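Local coordinates for YjbQ family protein (Sulfolobus tokodaii, PDB 1VE0) that binds zinc and belongs to the UPF0047 (YjbQ) family, whose biochemical role the structure alone does not show, at the interface of chains A and B. Residues are numbered along the deposited sequence; one frame, centred on the assembly and turned at random. Chains: chain A/B, hypothetical protein (ST2072).

Contact 1: the interface of chains A and B. Residues chain A 60, 64; chain B 68-70, 73-76, 88.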
ATOM      1  N   ASP A  60      12.188   4.071 -15.252  1.00 25.31           N
ATOM      2  CA  ASP A  60      12.624   3.044 -14.300  1.00 25.09           C
ATOM      3  C   ASP A  60      11.467   2.293 -13.619  1.00 23.66           C
ATOM      4  O   ASP A  60      11.521   1.068 -13.477  1.00 23.78           O
ATOM      5  CB  ASP A  60      13.498   3.674 -13.204  1.00 25.26           C
ATOM      6  CG  ASP A  60      14.850   4.149 -13.717  1.00 28.25           C
ATOM      7  OD1 ASP A  60      15.441   5.057 -13.080  1.00 26.67           O
ATOM      8  OD2 ASP A  60      15.328   3.613 -14.743  1.00 29.32           O
ATOM      9  N   TRP A  64      11.455  -1.624 -14.221  1.00 26.10           N
ATOM     10  CA  TRP A  64      11.688  -2.530 -13.109  1.00 25.39           C
ATOM     11  C   TRP A  64      10.442  -3.344 -12.818  1.00 25.65           C
ATOM     12  O   TRP A  64      10.523  -4.476 -12.348  1.00 25.48           O
ATOM     13  CB  TRP A  64      12.174  -1.767 -11.880  1.00 25.70           C
ATOM     14  CG  TRP A  64      13.635  -1.535 -11.989  1.00 26.13           C
ATOM     15  CD1 TRP A  64      14.261  -0.496 -12.619  1.00 27.09           C
ATOM     16  CD2 TRP A  64      14.665  -2.454 -11.611  1.00 27.45           C
ATOM     17  NE1 TRP A  64      15.621  -0.719 -12.666  1.00 26.60           N
ATOM     18  CE2 TRP A  64      15.894  -1.915 -12.056  1.00 26.24           C
ATOM     19  CE3 TRP A  64      14.668  -3.689 -10.945  1.00 27.35           C
ATOM     20  CZ2 TRP A  64      17.112  -2.567 -11.858  1.00 28.30           C
ATOM     21  CZ3 TRP A  64      15.882  -4.337 -10.746  1.00 26.74           C
ATOM     22  CH2 TRP A  64      17.086  -3.775 -11.203  1.00 27.19           C
TER
ATOM     23  N   LEU B  68      15.439  -7.775  -4.818  1.00 28.24           N
ATOM     24  CA  LEU B  68      14.407  -7.440  -5.786  1.00 26.24           C
ATOM     25  C   LEU B  68      14.806  -6.290  -6.696  1.00 24.65           C
ATOM     26  O   LEU B  68      14.552  -6.323  -7.900  1.00 23.55           O
ATOM     27  CB  LEU B  68      13.118  -7.096  -5.050  1.00 26.56           C
ATOM     28  CG  LEU B  68      12.605  -8.233  -4.164  1.00 28.39           C
ATOM     29  CD1 LEU B  68      11.491  -7.724  -3.251  1.00 27.79           C
ATOM     30  CD2 LEU B  68      12.104  -9.363  -5.063  1.00 28.84           C
ATOM     31  N   VAL B  69      15.431  -5.271  -6.118  1.00 24.32           N
ATOM     32  CA  VAL B  69      15.863  -4.105  -6.883  1.00 23.61           C
ATOM     33  C   VAL B  69      17.309  -3.758  -6.499  1.00 25.08           C
ATOM     34  O   VAL B  69      17.551  -2.866  -5.696  1.00 23.55           O
ATOM     35  CB  VAL B  69      14.954  -2.894  -6.597  1.00 22.23           C
ATOM     36  CG1 VAL B  69      15.273  -1.764  -7.571  1.00 23.21           C
ATOM     37  CG2 VAL B  69      13.490  -3.312  -6.715  1.00 21.16           C
ATOM     38  N   PRO B  70      18.289  -4.479  -7.073  1.00 26.47           N
ATOM     39  CA  PRO B  70      19.715  -4.264  -6.798  1.00 27.60           C
ATOM     40  C   PRO B  70      20.163  -2.815  -6.956  1.00 26.07           C
ATOM     41  O   PRO B  70      19.917  -2.193  -7.988  1.00 26.01           O
ATOM     42  CB  PRO B  70      20.396  -5.182  -7.810  1.00 29.33           C
ATOM     43  CG  PRO B  70      19.430  -6.315  -7.932  1.00 29.69           C
ATOM     44  CD  PRO B  70      18.108  -5.574  -8.041  1.00 28.17           C
ATOM     45  N   GLY B  73      21.894  -2.022  -9.894  1.00 36.79           N
ATOM     46  CA  GLY B  73      21.129  -2.224 -11.107  1.00 35.84           C
ATOM     47  C   GLY B  73      21.156  -1.037 -12.046  1.00 35.23           C
ATOM     48  O   GLY B  73      21.708   0.019 -11.724  1.00 35.95           O
ATOM     49  N   GLU B  74      20.548  -1.215 -13.211  1.00 35.58           N
ATOM     50  CA  GLU B  74      20.476  -0.181 -14.233  1.00 36.66           C
ATOM     51  C   GLU B  74      19.281   0.737 -13.982  1.00 34.40           C
ATOM     52  O   GLU B  74      18.140   0.281 -13.970  1.00 35.03           O
ATOM     53  CB  GLU B  74      20.359  -0.839 -15.611  1.00 39.64           C
ATOM     54  CG  GLU B  74      20.100   0.124 -16.749  1.00 44.99           C
ATOM     55  CD  GLU B  74      19.944  -0.583 -18.086  1.00 48.97           C
ATOM     56  OE1 GLU B  74      19.645   0.104 -19.091  1.00 50.38           O
ATOM     57  OE2 GLU B  74      20.124  -1.822 -18.133  1.00 51.36           O
ATOM     58  N   PHE B  75      19.556   2.024 -13.772  1.00 31.97           N
ATOM     59  CA  PHE B  75      18.520   3.030 -13.512  1.00 30.93           C
ATOM     60  C   PHE B  75      18.800   4.313 -14.297  1.00 31.36           C
ATOM     61  O   PHE B  75      19.863   4.919 -14.151  1.00 30.31           O
ATOM     62  CB  PHE B  75      18.474   3.376 -12.016  1.00 28.87           C
ATOM     63  CG  PHE B  75      18.153   2.207 -11.126  1.00 28.85           C
ATOM     64  CD1 PHE B  75      16.837   1.758 -10.983  1.00 28.02           C
ATOM     65  CD2 PHE B  75      19.164   1.545 -10.442  1.00 26.81           C
ATOM     66  CE1 PHE B  75      16.538   0.667 -10.171  1.00 25.05           C
ATOM     67  CE2 PHE B  75      18.877   0.449  -9.628  1.00 28.58           C
ATOM     68  CZ  PHE B  75      17.559   0.008  -9.491  1.00 26.00           C
ATOM     69  N   GLU B  76      17.853   4.743 -15.121  1.00 31.34           N
ATOM     70  CA  GLU B  76      18.058   5.965 -15.886  1.00 32.38           C
ATOM     71  C   GLU B  76      18.185   7.167 -14.963  1.00 31.46           C
ATOM     72  O   GLU B  76      18.810   8.178 -15.307  1.00 28.92           O
ATOM     73  CB  GLU B  76      16.908   6.177 -16.861  1.00 35.63           C
ATOM     74  CG  GLU B  76      16.828   5.094 -17.913  1.00 42.43           C
ATOM     75  CD  GLU B  76      16.412   5.633 -19.265  1.00 47.35           C
ATOM     76  OE1 GLU B  76      16.401   4.840 -20.237  1.00 49.46           O
ATOM     77  OE2 GLU B  76      16.099   6.846 -19.358  1.00 48.71           O
ATOM     78  N   VAL B  88      12.506   3.214  -6.663  1.00 17.69           N
ATOM     79  CA  VAL B  88      11.713   2.111  -7.174  1.00 19.63           C
ATOM     80  C   VAL B  88      11.127   1.205  -6.092  1.00 19.13           C
ATOM     81  O   VAL B  88       9.916   0.958  -6.063  1.00 18.50           O
ATOM     82  CB  VAL B  88      12.548   1.249  -8.153  1.00 20.57           C
ATOM     83  CG1 VAL B  88      11.788  -0.027  -8.512  1.00 20.05           C
ATOM     84  CG2 VAL B  88      12.857   2.057  -9.402  1.00 21.79           C
TER
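The indole of A:Trp64, on helix 55-68, lies against the ring of B:Phe75. The planes are 16° apart and the centroid of the indole five-membered ring sits 4.4 Å from that of the phenyl, an offset stack in which CE1 and CZ of B:Phe75 lie over one indole face, toward the rim. On the same indole face, farther round the rim, comes CG1 of B:Val69. The six-membered part runs on to B:Pro70, whose CD is 3.7 Å from CZ3 of A:Trp64. Nearer the helix, CG1 of B:Val88 meets CB of A:Trp64 at 3.8 Å. Polar contacts begin at the indole nitrogen: NE1 of A:Trp64 gives its hydrogen to the carbonyl O of B:Glu74 at 3.0 Å, nearly in the ring plane, which helps fix how the indole is turned. An alanine here would probably leave a gap over B:Phe75 and the B:Glu74 carbonyl without its mate. One helical turn earlier, A:Asp60 turns its carboxylate toward B:Glu76, and OD2 takes the N-H of B:Glu76 at 2.8 Å through the syn lone pair. The patch probably steadies chain B residues 73-76, just before zinc-binding B:His77, against helix 55-68 of the neighbour.

Contact 2: the interface of chains A and B. Residues chain A 52, 54, 56-57, 60; chain B 76-77, 80, 87.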
ATOM      1  N   GLU A  52       8.989  10.398  -7.058  1.00 18.60           N
ATOM      2  CA  GLU A  52       9.532  11.484  -7.870  1.00 20.39           C
ATOM      3  C   GLU A  52       9.274  11.267  -9.355  1.00 20.22           C
ATOM      4  O   GLU A  52       9.524  10.187  -9.893  1.00 21.68           O
ATOM      5  CB  GLU A  52      11.033  11.657  -7.602  1.00 22.28           C
ATOM      6  CG  GLU A  52      11.636  12.879  -8.293  1.00 24.60           C
ATOM      7  CD  GLU A  52      13.125  13.055  -8.026  1.00 27.21           C
ATOM      8  OE1 GLU A  52      13.741  13.931  -8.668  1.00 27.01           O
ATOM      9  OE2 GLU A  52      13.679  12.329  -7.175  1.00 30.09           O
ATOM     10  N   GLU A  54      10.847  12.315 -11.921  1.00 26.79           N
ATOM     11  CA  GLU A  54      11.982  12.704 -12.744  1.00 27.67           C
ATOM     12  C   GLU A  54      11.903  11.874 -14.031  1.00 27.90           C
ATOM     13  O   GLU A  54      11.473  10.716 -14.013  1.00 26.69           O
ATOM     14  CB  GLU A  54      13.303  12.447 -12.015  1.00 26.31           C
ATOM     15  CG  GLU A  54      14.524  12.895 -12.816  1.00 28.14           C
ATOM     16  CD  GLU A  54      15.128  11.774 -13.639  1.00 29.15           C
ATOM     17  OE1 GLU A  54      15.629  12.053 -14.753  1.00 29.96           O
ATOM     18  OE2 GLU A  54      15.117  10.616 -13.162  1.00 26.89           O
ATOM     19  N   GLY A  56      13.986  10.123 -16.013  1.00 27.52           N
ATOM     20  CA  GLY A  56      14.545   8.783 -16.039  1.00 26.30           C
ATOM     21  C   GLY A  56      13.784   7.811 -15.156  1.00 27.16           C
ATOM     22  O   GLY A  56      13.481   6.681 -15.552  1.00 25.87           O
ATOM     23  N   LEU A  57      13.464   8.272 -13.951  1.00 26.16           N
ATOM     24  CA  LEU A  57      12.745   7.471 -12.972  1.00 27.02           C
ATOM     25  C   LEU A  57      11.365   7.065 -13.511  1.00 25.71           C
ATOM     26  O   LEU A  57      10.896   5.959 -13.265  1.00 27.28           O
ATOM     27  CB  LEU A  57      12.625   8.285 -11.682  1.00 27.07           C
ATOM     28  CG  LEU A  57      12.598   7.607 -10.320  1.00 28.97           C
ATOM     29  CD1 LEU A  57      13.760   6.630 -10.170  1.00 27.39           C
ATOM     30  CD2 LEU A  57      12.657   8.696  -9.247  1.00 27.54           C
ATOM     31  N   ASP A  60      12.188   4.071 -15.252  1.00 25.31           N
ATOM     32  CA  ASP A  60      12.624   3.044 -14.300  1.00 25.09           C
ATOM     33  C   ASP A  60      11.467   2.293 -13.619  1.00 23.66           C
ATOM     34  O   ASP A  60      11.521   1.068 -13.477  1.00 23.78           O
ATOM     35  CB  ASP A  60      13.498   3.674 -13.204  1.00 25.26           C
ATOM     36  CG  ASP A  60      14.850   4.149 -13.717  1.00 28.25           C
ATOM     37  OD1 ASP A  60      15.441   5.057 -13.080  1.00 26.67           O
ATOM     38  OD2 ASP A  60      15.328   3.613 -14.743  1.00 29.32           O
TER
ATOM     39  N   GLU B  76      17.853   4.743 -15.121  1.00 31.34           N
ATOM     40  CA  GLU B  76      18.058   5.965 -15.886  1.00 32.38           C
ATOM     41  C   GLU B  76      18.185   7.167 -14.963  1.00 31.46           C
ATOM     42  O   GLU B  76      18.810   8.178 -15.307  1.00 28.92           O
ATOM     43  CB  GLU B  76      16.908   6.177 -16.861  1.00 35.63           C
ATOM     44  CG  GLU B  76      16.828   5.094 -17.913  1.00 42.43           C
ATOM     45  CD  GLU B  76      16.412   5.633 -19.265  1.00 47.35           C
ATOM     46  OE1 GLU B  76      16.401   4.840 -20.237  1.00 49.46           O
ATOM     47  OE2 GLU B  76      16.099   6.846 -19.358  1.00 48.71           O
ATOM     48  N   HIS B  77      17.588   7.049 -13.782  1.00 30.05           N
ATOM     49  CA  HIS B  77      17.634   8.124 -12.806  1.00 30.46           C
ATOM     50  C   HIS B  77      19.051   8.374 -12.314  1.00 30.60           C
ATOM     51  O   HIS B  77      19.413   9.509 -11.997  1.00 29.74           O
ATOM     52  CB  HIS B  77      16.757   7.778 -11.604  1.00 28.34           C
ATOM     53  CG  HIS B  77      16.792   8.804 -10.518  1.00 24.94           C
ATOM     54  ND1 HIS B  77      16.240  10.057 -10.662  1.00 26.31           N
ATOM     55  CD2 HIS B  77      17.328   8.767  -9.275  1.00 25.26           C
ATOM     56  CE1 HIS B  77      16.434  10.750  -9.554  1.00 26.19           C
ATOM     57  NE2 HIS B  77      17.091   9.990  -8.697  1.00 27.98           N
ATOM     58  N   ILE B  80      21.371  11.336 -12.789  1.00 38.62           N
ATOM     59  CA  ILE B  80      21.253  12.515 -11.940  1.00 40.50           C
ATOM     60  C   ILE B  80      21.667  12.273 -10.493  1.00 40.02           C
ATOM     61  O   ILE B  80      22.305  13.119  -9.879  1.00 40.06           O
ATOM     62  CB  ILE B  80      19.800  13.030 -11.917  1.00 41.84           C
ATOM     63  CG1 ILE B  80      19.345  13.383 -13.334  1.00 43.40           C
ATOM     64  CG2 ILE B  80      19.695  14.244 -10.994  1.00 43.53           C
ATOM     65  CD1 ILE B  80      17.928  13.893 -13.408  1.00 43.71           C
ATOM     66  N   HIS B  87      14.172   4.686  -4.944  1.00 20.29           N
ATOM     67  CA  HIS B  87      12.935   5.264  -5.463  1.00 18.86           C
ATOM     68  C   HIS B  87      11.979   4.160  -5.897  1.00 18.26           C
ATOM     69  O   HIS B  87      10.794   4.161  -5.546  1.00 16.78           O
ATOM     70  CB  HIS B  87      13.235   6.165  -6.667  1.00 19.29           C
ATOM     71  CG  HIS B  87      13.753   7.518  -6.297  1.00 20.01           C
ATOM     72  ND1 HIS B  87      12.949   8.500  -5.755  1.00 18.01           N
ATOM     73  CD2 HIS B  87      14.989   8.065  -6.413  1.00 20.00           C
ATOM     74  CE1 HIS B  87      13.666   9.594  -5.560  1.00 17.68           C
ATOM     75  NE2 HIS B  87      14.904   9.357  -5.951  1.00 18.66           N
TER
HETATM   76  O   HOH W   1      17.781  10.740 -15.833  1.00 26.78           O
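A:Glu54 and B:His77 both carry CG anti to the backbone N (chi1 -178° and 177°), and the glutamate then bends at chi2, bringing its carboxylate to the imidazole. ND1 of B:His77 donates to OE2 of A:Glu54 at 2.8 Å, with the oxygen in the ring plane but the donor well above the carboxylate plane. From the opposite face the backbone N of A:Leu57 reaches the same OE2 at 3.0 Å, while N of A:Gly56 binds OE1, so the start of helix 55-68 holds the carboxylate in place. B:His77 is a zinc ligand, and the ND1 bond helps set how its ring is turned. Its backbone N is held too, bonding at 3.0 Å to OD1 of A:Asp60. A:Leu57 crosses B:His87, another zinc ligand, at about a right angle, laying CD2 over the imidazole face 3.5 Å from the ring centroid; CD1 of A:Leu57 packs against CB of B:His77. A:Glu52, a zinc-site residue not bound to the metal in this model, extends its side chain to set OE2 3.2 Å from CE1 of B:His87, carboxylate and ring planes 67° apart. A water bridges the chains, 2.7 Å from OE1 of A:Glu54 and 2.8 Å from the carbonyl O of B:Glu76.

Contact 3: the interface of chains A and B. Residues chain A 50, 97, 109, 112; chain B 41-44, 95.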
ATOM      1  N   ILE A  50       3.285   7.233  -4.965  1.00 15.77           N
ATOM      2  CA  ILE A  50       3.642   8.620  -4.664  1.00 16.81           C
ATOM      3  C   ILE A  50       5.166   8.621  -4.706  1.00 17.35           C
ATOM      4  O   ILE A  50       5.806   8.028  -3.841  1.00 17.97           O
ATOM      5  CB  ILE A  50       3.228   9.079  -3.242  1.00 16.36           C
ATOM      6  CG1 ILE A  50       1.744   8.826  -2.996  1.00 15.75           C
ATOM      7  CG2 ILE A  50       3.540  10.582  -3.067  1.00 15.20           C
ATOM      8  CD1 ILE A  50       0.825   9.476  -4.010  1.00 17.66           C
ATOM      9  N   ARG A  97      -3.277   5.284  -2.833  1.00 14.75           N
ATOM     10  CA  ARG A  97      -2.243   5.918  -2.025  1.00 17.26           C
ATOM     11  C   ARG A  97      -2.940   7.064  -1.291  1.00 17.74           C
ATOM     12  O   ARG A  97      -3.921   7.615  -1.795  1.00 17.87           O
ATOM     13  CB  ARG A  97      -1.117   6.481  -2.908  1.00 15.64           C
ATOM     14  CG  ARG A  97      -0.148   5.428  -3.434  1.00 13.97           C
ATOM     15  CD  ARG A  97       0.642   4.818  -2.286  1.00 13.48           C
ATOM     16  NE  ARG A  97       1.674   3.896  -2.756  1.00 11.78           N
ATOM     17  CZ  ARG A  97       1.449   2.635  -3.114  1.00 15.39           C
ATOM     18  NH1 ARG A  97       0.215   2.133  -3.066  1.00 13.43           N
ATOM     19  NH2 ARG A  97       2.467   1.860  -3.483  1.00 13.71           N
ATOM     20  N   GLY A 109       6.042  16.146  -0.131  1.00 23.37           N
ATOM     21  CA  GLY A 109       7.447  16.402   0.133  1.00 22.04           C
ATOM     22  C   GLY A 109       8.069  17.055  -1.085  1.00 22.46           C
ATOM     23  O   GLY A 109       7.444  17.126  -2.148  1.00 20.43           O
ATOM     24  N   GLN A 112       7.910  14.675  -4.040  1.00 21.50           N
ATOM     25  CA  GLN A 112       6.718  13.844  -4.218  1.00 19.95           C
ATOM     26  C   GLN A 112       5.697  14.310  -5.235  1.00 19.05           C
ATOM     27  O   GLN A 112       5.255  15.464  -5.233  1.00 18.02           O
ATOM     28  CB  GLN A 112       5.968  13.640  -2.897  1.00 20.78           C
ATOM     29  CG  GLN A 112       6.642  12.761  -1.885  1.00 19.62           C
ATOM     30  CD  GLN A 112       5.750  12.522  -0.695  1.00 20.49           C
ATOM     31  OE1 GLN A 112       5.140  13.460  -0.164  1.00 21.37           O
ATOM     32  NE2 GLN A 112       5.658  11.265  -0.259  1.00 20.32           N
TER
ATOM     33  N   VAL B  41       5.355   9.205   5.171  1.00 19.06           N
ATOM     34  CA  VAL B  41       6.628   9.911   5.043  1.00 19.83           C
ATOM     35  C   VAL B  41       6.466  10.720   3.769  1.00 20.55           C
ATOM     36  O   VAL B  41       5.887  10.240   2.793  1.00 21.36           O
ATOM     37  CB  VAL B  41       7.871   8.992   4.917  1.00 19.90           C
ATOM     38  CG1 VAL B  41       8.164   8.344   6.266  1.00 15.50           C
ATOM     39  CG2 VAL B  41       7.673   7.948   3.794  1.00 20.50           C
ATOM     40  N   LYS B  42       6.936  11.958   3.780  1.00 19.99           N
ATOM     41  CA  LYS B  42       6.840  12.784   2.590  1.00 22.25           C
ATOM     42  C   LYS B  42       8.130  12.619   1.806  1.00 23.24           C
ATOM     43  O   LYS B  42       8.524  13.500   1.041  1.00 26.01           O
ATOM     44  CB  LYS B  42       6.636  14.254   2.961  1.00 22.69           C
ATOM     45  CG  LYS B  42       5.387  14.530   3.780  1.00 25.86           C
ATOM     46  CD  LYS B  42       5.298  16.019   4.095  1.00 30.65           C
ATOM     47  CE  LYS B  42       4.269  16.321   5.152  1.00 33.33           C
ATOM     48  NZ  LYS B  42       4.245  17.789   5.455  1.00 36.47           N
ATOM     49  N   HIS B  43       8.778  11.473   2.003  1.00 22.06           N
ATOM     50  CA  HIS B  43      10.032  11.140   1.328  1.00 20.67           C
ATOM     51  C   HIS B  43       9.753  10.199   0.160  1.00 20.51           C
ATOM     52  O   HIS B  43       8.712   9.545   0.129  1.00 19.21           O
ATOM     53  CB  HIS B  43      10.975  10.446   2.306  1.00 21.76           C
ATOM     54  CG  HIS B  43      11.379  11.302   3.459  1.00 23.74           C
ATOM     55  ND1 HIS B  43      12.068  12.484   3.299  1.00 24.18           N
ATOM     56  CD2 HIS B  43      11.220  11.134   4.795  1.00 24.68           C
ATOM     57  CE1 HIS B  43      12.319  13.010   4.487  1.00 25.00           C
ATOM     58  NE2 HIS B  43      11.814  12.211   5.411  1.00 25.82           N
ATOM     59  N   THR B  44      10.688  10.112  -0.784  1.00 17.73           N
ATOM     60  CA  THR B  44      10.506   9.236  -1.929  1.00 18.22           C
ATOM     61  C   THR B  44      11.488   8.077  -1.924  1.00 17.81           C
ATOM     62  O   THR B  44      11.424   7.216  -2.791  1.00 17.43           O
ATOM     63  CB  THR B  44      10.690   9.991  -3.269  1.00 18.19           C
ATOM     64  OG1 THR B  44      12.026  10.495  -3.346  1.00 21.59           O
ATOM     65  CG2 THR B  44       9.713  11.146  -3.386  1.00 16.70           C
ATOM     66  N   ASN B  95       4.575   4.754   0.648  1.00 15.04           N
ATOM     67  CA  ASN B  95       5.104   5.717   1.608  1.00 17.24           C
ATOM     68  C   ASN B  95       4.212   5.883   2.824  1.00 17.11           C
ATOM     69  O   ASN B  95       4.436   6.780   3.633  1.00 19.34           O
ATOM     70  CB  ASN B  95       5.288   7.072   0.939  1.00 16.66           C
ATOM     71  CG  ASN B  95       3.973   7.693   0.548  1.00 19.06           C
ATOM     72  OD1 ASN B  95       3.160   7.073  -0.138  1.00 16.77           O
ATOM     73  ND2 ASN B  95       3.747   8.928   0.993  1.00 19.09           N
TER
HETATM   74  O   HOH W   2       6.711   9.217  -1.723  1.00 25.46           O
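This patch of the subunit interface is partly water-mediated: loop and strand residues of chain A meet the end of strand 35-41 and the loops of chain B, and it probably helps hold neighbouring subunits together in the three-copy assembly. A:Gln112 reaches across with its chain extended beyond CG, laying its amide over the backbone of B:Lys42 at about a right angle to that side chain; CD of A:Gln112 is 3.5 Å from CA of B:Lys42. Within its own chain, OE1 of A:Gln112 accepts the backbone N of A:Gly109 at 2.8 Å, which leaves NE2 turned toward chain B. There NE2 meets a water at 2.7 Å, and this water also contacts the carbonyl oxygens of A:Ile50 and B:His43, joining backbone on both sides. A weak bond runs from NE2 of A:Gln112 to the carbonyl O of B:Val41 at 3.2 Å, bent to 126° at the hydrogen. That carbonyl is already gripped by ND2 of B:Asn95 at 3.1 Å, almost straight at 176°. The B:Asn95 and A:Gln112 amides stand 83° apart. On the other branch of B:Asn95, OD1 lies 3.6 Å from CG1 of A:Ile50. The B:Thr44 and A:Gln112 side chains slide past each other in opposite directions. For the protein, the patch probably ties the end of strand 46-51 and the 109-112 loop of chain A to the end of strand 35-41 and the residues after it in chain B.

Contact 1 and contact 2 are neighbours, their C-alpha centres about 9 Å apart, and they share A:Asp60 and B:Glu76. Helix 55-68 of chain A serves both, and chain B helix 84-93 supplies B:Val88 to one and B:His87 to the other. Contact 3 lies about 15 Å from contact 2 and 19 Å from contact 1, centre to centre, with no residue in common. It includes A:Ile50, two positions before A:Glu52 of contact 2. The interface of the two chains runs from the stack past zinc-site residues to the water-bridged patch; with A:Glu52 beside the zinc ligands of chain B, assembly may help shape the metal site.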